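Local coordinates for protein Exo-poly-alpha-D-galacturonosidase (Thermotoga maritima, PDB 3JUR) that probably hydrolyses polygalacturonate from its chain ends, as a hyperthermoactive exopolygalacturonase of glycoside hydrolase family 28 that assembles as a tetramer, at residues 10-15 with 282-286; 218-223 with 246-250; 68-74 with 87-91. Residues are numbered along the deposited sequence.

Interaction 1: residues 10-15 with 282-286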
loop_
_atom_site.group_PDB
_atom_site.type_symbol
_atom_site.label_atom_id
_atom_site.label_comp_id
_atom_site.label_asym_id
_atom_site.label_seq_id
_atom_site.Cartn_x
_atom_site.Cartn_y
_atom_site.Cartn_z
ATOM N N ILE D 10 20.460 13.597 -23.665
ATOM C CA ILE D 10 19.658 14.260 -24.688
ATOM C C ILE D 10 19.454 15.745 -24.346
ATOM O O ILE D 10 19.632 16.605 -25.211
ATOM C CB ILE D 10 18.321 13.518 -24.961
ATOM C CG1 ILE D 10 18.612 12.105 -25.477
ATOM C CG2 ILE D 10 17.471 14.274 -25.998
ATOM C CD1 ILE D 10 17.417 11.180 -25.441
ATOM N N GLU D 11 19.122 16.036 -23.085
ATOM C CA GLU D 11 18.968 17.419 -22.618
ATOM C C GLU D 11 20.258 18.232 -22.834
ATOM O O GLU D 11 20.206 19.398 -23.238
ATOM C CB GLU D 11 18.486 17.472 -21.155
ATOM C CG GLU D 11 18.597 18.860 -20.511
ATOM C CD GLU D 11 17.660 19.082 -19.329
ATOM O OE1 GLU D 11 17.069 18.100 -18.827
ATOM O OE2 GLU D 11 17.517 20.250 -18.897
ATOM N N GLU D 12 21.402 17.592 -22.596
ATOM C CA GLU D 12 22.723 18.185 -22.831
ATOM C C GLU D 12 22.880 18.582 -24.287
ATOM O O GLU D 12 23.252 19.708 -24.595
ATOM C CB GLU D 12 23.809 17.162 -22.525
ATOM C CG GLU D 12 24.823 17.598 -21.516
ATOM C CD GLU D 12 24.487 17.064 -20.142
ATOM O OE1 GLU D 12 23.554 17.618 -19.524
ATOM O OE2 GLU D 12 25.136 16.090 -19.699
ATOM N N GLU D 13 22.607 17.621 -25.168
ATOM C CA GLU D 13 22.712 17.781 -26.610
ATOM C C GLU D 13 21.843 18.937 -27.118
ATOM O O GLU D 13 22.306 19.759 -27.915
ATOM C CB GLU D 13 22.355 16.451 -27.295
ATOM C CG GLU D 13 22.203 16.500 -28.816
ATOM C CD GLU D 13 23.506 16.749 -29.564
ATOM O OE1 GLU D 13 24.596 16.661 -28.957
ATOM O OE2 GLU D 13 23.430 17.040 -30.779
ATOM N N ILE D 14 20.596 18.999 -26.647
ATOM C CA ILE D 14 19.697 20.100 -26.980
ATOM C C ILE D 14 20.279 21.448 -26.540
ATOM O O ILE D 14 20.364 22.382 -27.343
ATOM C CB ILE D 14 18.271 19.906 -26.372
ATOM C CG1 ILE D 14 17.645 18.604 -26.885
ATOM C CG2 ILE D 14 17.376 21.090 -26.734
ATOM C CD1 ILE D 14 16.479 18.082 -26.071
ATOM N N LEU D 15 20.682 21.541 -25.274
ATOM C CA LEU D 15 21.265 22.776 -24.731
ATOM C C LEU D 15 22.556 23.208 -25.444
ATOM O O LEU D 15 22.891 24.397 -25.466
ATOM C CB LEU D 15 21.496 22.662 -23.215
ATOM C CG LEU D 15 20.227 22.591 -22.352
ATOM C CD1 LEU D 15 20.524 22.075 -20.950
ATOM C CD2 LEU D 15 19.522 23.945 -22.292
ATOM N N TYR D 282 14.944 16.509 -30.733
ATOM C CA TYR D 282 15.752 17.295 -29.809
ATOM C C TYR D 282 14.978 18.513 -29.315
ATOM O O TYR D 282 15.366 19.660 -29.544
ATOM C CB TYR D 282 17.097 17.671 -30.447
ATOM C CG TYR D 282 18.015 16.490 -30.672
ATOM C CD1 TYR D 282 18.440 15.703 -29.602
ATOM C CD2 TYR D 282 18.484 16.170 -31.951
ATOM C CE1 TYR D 282 19.295 14.614 -29.793
ATOM C CE2 TYR D 282 19.348 15.083 -32.152
ATOM C CZ TYR D 282 19.737 14.312 -31.062
ATOM O OH TYR D 282 20.584 13.241 -31.234
ATOM N N ILE D 283 13.849 18.230 -28.668
ATOM C CA ILE D 283 12.969 19.238 -28.087
ATOM C C ILE D 283 13.009 19.075 -26.572
ATOM O O ILE D 283 12.762 17.979 -26.048
ATOM C CB ILE D 283 11.481 19.091 -28.553
ATOM C CG1 ILE D 283 11.352 18.773 -30.060
ATOM C CG2 ILE D 283 10.655 20.328 -28.150
ATOM C CD1 ILE D 283 11.823 19.858 -31.002
ATOM N N LEU D 284 13.332 20.167 -25.884
ATOM C CA LEU D 284 13.405 20.187 -24.435
ATOM C C LEU D 284 12.278 21.062 -23.892
ATOM O O LEU D 284 12.159 22.231 -24.257
ATOM C CB LEU D 284 14.781 20.691 -23.967
ATOM C CG LEU D 284 15.056 20.796 -22.465
ATOM C CD1 LEU D 284 14.953 19.418 -21.781
ATOM C CD2 LEU D 284 16.425 21.402 -22.237
ATOM N N VAL D 285 11.437 20.470 -23.046
ATOM C CA VAL D 285 10.308 21.164 -22.424
ATOM C C VAL D 285 10.498 21.079 -20.905
ATOM O O VAL D 285 10.358 19.998 -20.324
ATOM C CB VAL D 285 8.966 20.506 -22.837
ATOM C CG1 VAL D 285 7.755 21.249 -22.238
ATOM C CG2 VAL D 285 8.860 20.439 -24.365
ATOM N N ARG D 286 10.843 22.196 -20.262
ATOM C CA ARG D 286 11.171 22.140 -18.831
ATOM C C ARG D 286 10.685 23.351 -18.034
ATOM O O ARG D 286 10.564 24.462 -18.575
ATOM C CB ARG D 286 12.684 21.955 -18.638
ATOM C CG ARG D 286 13.507 23.143 -19.100
ATOM C CD ARG D 286 14.998 22.896 -18.941
ATOM N NE ARG D 286 15.755 24.131 -19.090
ATOM C CZ ARG D 286 17.084 24.206 -19.054
ATOM N NH1 ARG D 286 17.811 23.108 -18.899
ATOM N NH2 ARG D 286 17.688 25.382 -19.191
#
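A short N-terminal helix lies across the outside of a parallel beta-helix here. Helix 10-15 and strand 282-286 cross nearly at right angles, with axes 8.0 Å apart and 101° between their directions. The strand backbone is already bonded on both sides. Tyr282 and Leu284 pair with Met249, and Ile283 pairs with Asn311 and Val313. The helix closes its own backbone bonds, such as Ile14 N to Ile10 O and Leu15 N to Glu11 O, both 3.0 Å. The segments therefore meet through side chains, those of the helix reaching the strand's side chains and backbone.

Ile14 is the main apolar contact of the helix. Its CD1 rests on the strand, 3.6 Å from Tyr282 C and 3.8 Å from Leu284 CB. Leu15 CG adds a contact to Leu284 CD2 at 4.0 Å. Glu13 CG sits over the Tyr282 ring in a CH-pi contact, 4.1 Å from the ring centroid. The acid of Glu13 turns to another partner: its OE2 is hydrogen-bonded to Tyr248 OH.

The charges form a network. Glu11 OE1 makes a salt bridge with Arg315, and Arg286 NE makes one with Glu252. A further salt bridge joins the segments directly: Arg286 NH1 donates to Glu11 OE2 at 2.9 Å, with this carboxylate oxygen near the plane of the guanidinium, at its edge.

Interaction 2: residues 218-223 with 246-250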
loop_
_atom_site.group_PDB
_atom_site.type_symbol
_atom_site.label_atom_id
_atom_site.label_comp_id
_atom_site.label_asym_id
_atom_site.label_seq_id
_atom_site.Cartn_x
_atom_site.Cartn_y
_atom_site.Cartn_z
ATOM N N PRO D 218 6.043 27.082 -34.755
ATOM C CA PRO D 218 7.263 27.008 -35.555
ATOM C C PRO D 218 7.241 25.763 -36.432
ATOM O O PRO D 218 6.885 24.671 -35.959
ATOM C CB PRO D 218 8.384 26.923 -34.508
ATOM C CG PRO D 218 7.742 26.416 -33.271
ATOM C CD PRO D 218 6.259 26.636 -33.361
ATOM N N VAL D 219 7.611 25.933 -37.698
ATOM C CA VAL D 219 7.550 24.858 -38.682
ATOM C C VAL D 219 8.885 24.767 -39.401
ATOM O O VAL D 219 9.413 25.779 -39.867
ATOM C CB VAL D 219 6.424 25.091 -39.734
ATOM C CG1 VAL D 219 6.327 23.916 -40.708
ATOM C CG2 VAL D 219 5.077 25.338 -39.058
ATOM N N LEU D 220 9.421 23.553 -39.481
ATOM C CA LEU D 220 10.662 23.267 -40.212
ATOM C C LEU D 220 11.776 24.222 -39.799
ATOM O O LEU D 220 12.607 24.647 -40.614
ATOM C CB LEU D 220 10.415 23.291 -41.723
ATOM C CG LEU D 220 9.544 22.170 -42.293
ATOM C CD1 LEU D 220 9.027 22.540 -43.673
ATOM C CD2 LEU D 220 10.321 20.858 -42.338
ATOM N N SER D 221 11.775 24.544 -38.509
ATOM C CA SER D 221 12.666 25.539 -37.943
ATOM C C SER D 221 13.694 24.900 -37.019
ATOM O O SER D 221 13.476 23.808 -36.476
ATOM C CB SER D 221 11.861 26.603 -37.193
ATOM O OG SER D 221 11.120 27.392 -38.109
ATOM N N GLU D 222 14.806 25.601 -36.837
ATOM C CA GLU D 222 15.912 25.101 -36.040
ATOM C C GLU D 222 16.447 26.186 -35.110
ATOM O O GLU D 222 16.537 27.361 -35.492
ATOM C CB GLU D 222 17.018 24.594 -36.964
ATOM C CG GLU D 222 18.006 23.681 -36.295
ATOM C CD GLU D 222 18.895 22.964 -37.290
ATOM O OE1 GLU D 222 18.358 22.422 -38.284
ATOM O OE2 GLU D 222 20.126 22.941 -37.072
ATOM N N ASN D 223 16.810 25.774 -33.897
ATOM C CA ASN D 223 17.251 26.683 -32.835
ATOM C C ASN D 223 16.153 27.673 -32.430
ATOM O O ASN D 223 16.213 28.873 -32.739
ATOM C CB ASN D 223 18.565 27.391 -33.202
ATOM C CG ASN D 223 19.056 28.313 -32.104
ATOM O OD1 ASN D 223 18.649 28.193 -30.952
ATOM N ND2 ASN D 223 19.938 29.243 -32.458
ATOM N N CYS D 246 10.494 20.532 -36.239
ATOM C CA CYS D 246 11.540 21.392 -35.688
ATOM C C CYS D 246 12.655 20.587 -35.036
ATOM O O CYS D 246 12.433 19.469 -34.565
ATOM C CB CYS D 246 10.946 22.376 -34.682
ATOM S SG CYS D 246 9.908 23.609 -35.469
ATOM N N LYS D 247 13.847 21.169 -35.013
ATOM C CA LYS D 247 15.032 20.527 -34.450
ATOM C C LYS D 247 15.753 21.499 -33.509
ATOM O O LYS D 247 15.991 22.649 -33.874
ATOM C CB LYS D 247 15.977 20.081 -35.577
ATOM C CG LYS D 247 17.114 19.174 -35.121
ATOM C CD LYS D 247 17.985 18.706 -36.285
ATOM C CE LYS D 247 19.149 17.856 -35.785
ATOM N NZ LYS D 247 19.961 17.250 -36.884
ATOM N N TYR D 248 16.106 21.022 -32.315
ATOM C CA TYR D 248 16.771 21.828 -31.279
ATOM C C TYR D 248 15.898 22.985 -30.827
ATOM O O TYR D 248 16.012 24.117 -31.323
ATOM C CB TYR D 248 18.150 22.340 -31.725
ATOM C CG TYR D 248 19.128 21.259 -32.100
ATOM C CD1 TYR D 248 19.503 20.286 -31.180
ATOM C CD2 TYR D 248 19.709 21.230 -33.369
ATOM C CE1 TYR D 248 20.415 19.286 -31.520
ATOM C CE2 TYR D 248 20.625 20.240 -33.718
ATOM C CZ TYR D 248 20.967 19.268 -32.789
ATOM O OH TYR D 248 21.864 18.280 -33.120
ATOM N N MET D 249 15.013 22.683 -29.889
ATOM C CA MET D 249 14.081 23.657 -29.367
ATOM C C MET D 249 14.007 23.549 -27.855
ATOM O O MET D 249 14.050 22.442 -27.295
ATOM C CB MET D 249 12.700 23.451 -29.991
ATOM C CG MET D 249 11.637 24.436 -29.538
ATOM S SD MET D 249 10.209 24.382 -30.635
ATOM C CE MET D 249 9.030 25.323 -29.700
ATOM N N LEU D 250 13.900 24.707 -27.210
ATOM C CA LEU D 250 13.701 24.797 -25.771
ATOM C C LEU D 250 12.421 25.555 -25.467
ATOM O O LEU D 250 12.178 26.632 -26.013
ATOM C CB LEU D 250 14.902 25.482 -25.101
ATOM C CG LEU D 250 14.788 25.870 -23.625
ATOM C CD1 LEU D 250 14.616 24.631 -22.722
ATOM C CD2 LEU D 250 16.001 26.700 -23.207
#
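Residues 218-223 and 246-250 run side by side in the same direction, with Glu222 and Lys247 forming a parallel bridge at a CA-CA distance of 4.9 Å. Lys247 N donates to Ser221 O at 3.0 Å, and Asn223 N donates to Lys247 O at 3.2 Å. Both chains then turn a corner at matching positions. Asn223 and Tyr248 have positive phi angles (both 62°), and their CA atoms are 5.1 Å apart.

Among the side chains, Cys246 fills the bend of 218-221. Its SG lies 3.8 Å from Pro218 CB and accepts a weak hydrogen bond from Ser221 N at 3.7 Å. Met249 CE meets Pro218 CG at 4.0 Å. Ser221 OG bonds back to Val219 O at 2.9 Å and also receives Cys198 N. Glu222 and Lys247 point to one face of the sheet, with Glu222 CG 4.2 Å from Lys247 CB.

At the corner, Asn223 ND2 is hydrogen-bonded to Asn200 OD1, and the Tyr248 ring meets that of Tyr282. Corners repeated in register, with like residues lined up as Asn223 is with Asn200 and Tyr248 with Tyr282, are characteristic of stacked coils in the right-handed parallel beta-helix of family 28.

Interaction 3: residues 68-74 with 87-91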
loop_
_atom_site.group_PDB
_atom_site.type_symbol
_atom_site.label_atom_id
_atom_site.label_comp_id
_atom_site.label_asym_id
_atom_site.label_seq_id
_atom_site.Cartn_x
_atom_site.Cartn_y
_atom_site.Cartn_z
ATOM N N VAL D 68 -2.971 50.324 -27.040
ATOM C CA VAL D 68 -3.519 49.229 -27.846
ATOM C C VAL D 68 -3.371 49.580 -29.326
ATOM O O VAL D 68 -3.867 50.610 -29.783
ATOM C CB VAL D 68 -4.999 48.894 -27.493
ATOM C CG1 VAL D 68 -5.490 47.696 -28.306
ATOM C CG2 VAL D 68 -5.158 48.610 -25.992
ATOM N N PHE D 69 -2.676 48.718 -30.062
ATOM C CA PHE D 69 -2.345 48.969 -31.462
ATOM C C PHE D 69 -3.073 48.009 -32.405
ATOM O O PHE D 69 -2.790 46.802 -32.420
ATOM C CB PHE D 69 -0.827 48.887 -31.662
ATOM C CG PHE D 69 -0.069 49.991 -30.976
ATOM C CD1 PHE D 69 0.208 51.178 -31.644
ATOM C CD2 PHE D 69 0.359 49.849 -29.659
ATOM C CE1 PHE D 69 0.908 52.207 -31.012
ATOM C CE2 PHE D 69 1.053 50.875 -29.019
ATOM C CZ PHE D 69 1.331 52.050 -29.697
ATOM N N LEU D 70 -4.021 48.552 -33.170
ATOM C CA LEU D 70 -4.799 47.770 -34.138
ATOM C C LEU D 70 -4.015 47.585 -35.423
ATOM O O LEU D 70 -3.460 48.542 -35.954
ATOM C CB LEU D 70 -6.138 48.451 -34.460
ATOM C CG LEU D 70 -7.213 48.585 -33.376
ATOM C CD1 LEU D 70 -8.530 49.030 -34.005
ATOM C CD2 LEU D 70 -7.409 47.288 -32.605
ATOM N N THR D 71 -3.985 46.354 -35.921
ATOM C CA THR D 71 -3.234 46.023 -37.129
ATOM C C THR D 71 -3.727 44.728 -37.771
ATOM O O THR D 71 -4.304 43.867 -37.099
ATOM C CB THR D 71 -1.696 45.906 -36.848
ATOM O OG1 THR D 71 -1.020 45.440 -38.022
ATOM C CG2 THR D 71 -1.415 44.945 -35.709
ATOM N N GLY D 72 -3.494 44.604 -39.076
ATOM C CA GLY D 72 -3.617 43.325 -39.761
ATOM C C GLY D 72 -2.363 42.523 -39.464
ATOM O O GLY D 72 -1.603 42.882 -38.563
ATOM N N PRO D 73 -2.116 41.445 -40.232
ATOM C CA PRO D 73 -0.972 40.574 -39.955
ATOM C C PRO D 73 0.364 41.321 -40.023
ATOM O O PRO D 73 0.516 42.248 -40.812
ATOM C CB PRO D 73 -1.054 39.525 -41.069
ATOM C CG PRO D 73 -1.780 40.207 -42.170
ATOM C CD PRO D 73 -2.803 41.056 -41.476
ATOM N N ILE D 74 1.310 40.914 -39.183
ATOM C CA ILE D 74 2.652 41.500 -39.160
ATOM C C ILE D 74 3.621 40.518 -39.792
ATOM O O ILE D 74 3.688 39.352 -39.382
ATOM C CB ILE D 74 3.106 41.817 -37.706
ATOM C CG1 ILE D 74 2.251 42.940 -37.102
ATOM C CG2 ILE D 74 4.595 42.167 -37.650
ATOM C CD1 ILE D 74 2.334 43.026 -35.587
ATOM N N THR D 87 -0.143 46.468 -26.134
ATOM C CA THR D 87 -0.921 45.394 -26.733
ATOM C C THR D 87 -0.907 45.548 -28.254
ATOM O O THR D 87 -1.121 46.651 -28.779
ATOM C CB THR D 87 -2.395 45.410 -26.217
ATOM O OG1 THR D 87 -2.423 45.166 -24.803
ATOM C CG2 THR D 87 -3.264 44.352 -26.926
ATOM N N ILE D 88 -0.627 44.453 -28.955
ATOM C CA ILE D 88 -0.879 44.385 -30.391
ATOM C C ILE D 88 -2.200 43.645 -30.571
ATOM O O ILE D 88 -2.298 42.451 -30.259
ATOM C CB ILE D 88 0.260 43.672 -31.174
ATOM C CG1 ILE D 88 1.587 44.426 -31.012
ATOM C CG2 ILE D 88 -0.106 43.566 -32.647
ATOM C CD1 ILE D 88 2.801 43.708 -31.589
ATOM N N LYS D 89 -3.220 44.365 -31.037
ATOM C CA LYS D 89 -4.549 43.786 -31.214
ATOM C C LYS D 89 -4.852 43.641 -32.696
ATOM O O LYS D 89 -4.959 44.636 -33.423
ATOM C CB LYS D 89 -5.626 44.630 -30.519
ATOM C CG LYS D 89 -7.027 44.029 -30.607
ATOM C CD LYS D 89 -8.073 44.859 -29.860
ATOM C CE LYS D 89 -9.447 44.196 -29.915
ATOM N NZ LYS D 89 -9.392 42.807 -29.370
ATOM N N PHE D 90 -5.000 42.396 -33.137
ATOM C CA PHE D 90 -5.176 42.104 -34.550
ATOM C C PHE D 90 -6.610 42.288 -35.005
ATOM O O PHE D 90 -7.537 41.831 -34.343
ATOM C CB PHE D 90 -4.652 40.707 -34.875
ATOM C CG PHE D 90 -3.168 40.598 -34.745
ATOM C CD1 PHE D 90 -2.587 40.248 -33.528
ATOM C CD2 PHE D 90 -2.343 40.887 -35.825
ATOM C CE1 PHE D 90 -1.211 40.166 -33.398
ATOM C CE2 PHE D 90 -0.965 40.807 -35.704
ATOM C CZ PHE D 90 -0.399 40.448 -34.494
ATOM N N ILE D 91 -6.780 42.983 -36.129
ATOM C CA ILE D 91 -8.106 43.216 -36.701
ATOM C C ILE D 91 -8.617 41.927 -37.365
ATOM O O ILE D 91 -8.007 41.431 -38.314
ATOM C CB ILE D 91 -8.119 44.418 -37.682
ATOM C CG1 ILE D 91 -7.581 45.682 -36.987
ATOM C CG2 ILE D 91 -9.536 44.663 -38.210
ATOM C CD1 ILE D 91 -7.128 46.791 -37.935
#
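Thr71 CG2, Ile88 CG2 and Ile74 CD1 form the apolar centre of this contact. Ile88 CG2 lies 3.6 Å from Thr71 CG2 and 3.9 Å from Ile74 CD1. The Phe90 ring closes the group, with its CZ 3.9 Å from Ile74 CD1. Phe69 points to this same face.

Outward from it, strands 68-71 and 87-90 pair in parallel. Phe69 N donates to Thr87 O (2.9 Å) and Lys89 N to Phe69 O (2.8 Å). Thr71 N to Lys89 O (3.2 Å) and Ile91 N to Thr71 O (2.8 Å) continue the ladder. On the other face, Leu70 CD2 packs on Lys89 CD at 3.7 Å, and Val68 and Thr87 sit side by side. At the polar edge the Lys89 ammonium makes a salt bridge with Asp134 and a hydrogen bond with Ser136.

Strand 132-134 extends the sheet beyond 87-90. Helix 44-57 packs Phe47 on Thr71 and Ile74, consistent with an N-terminal cap over the beta-helix.

Overall arrangement
All three contacts reach the same large, mostly parallel sheet of the beta-helix. Interactions 1 and 2 are neighbours, with centres 12 Å apart. They touch where strands 249-252 and 280-291 pair, through a probable hydrogen bond from Leu284 N to Met249 O (2.8 Å). Interaction 3 lies towards the N-terminal end of the coil stack, its centre 26 Å from interaction 2 and 34 Å from interaction 1. Along the chain, 10-15 comes first, then both segments of interaction 3, then both of interaction 2, and finally 282-286. Interactions 2 and 3 join successive coils, while interaction 1 brings the N-terminal helix back onto a much later coil.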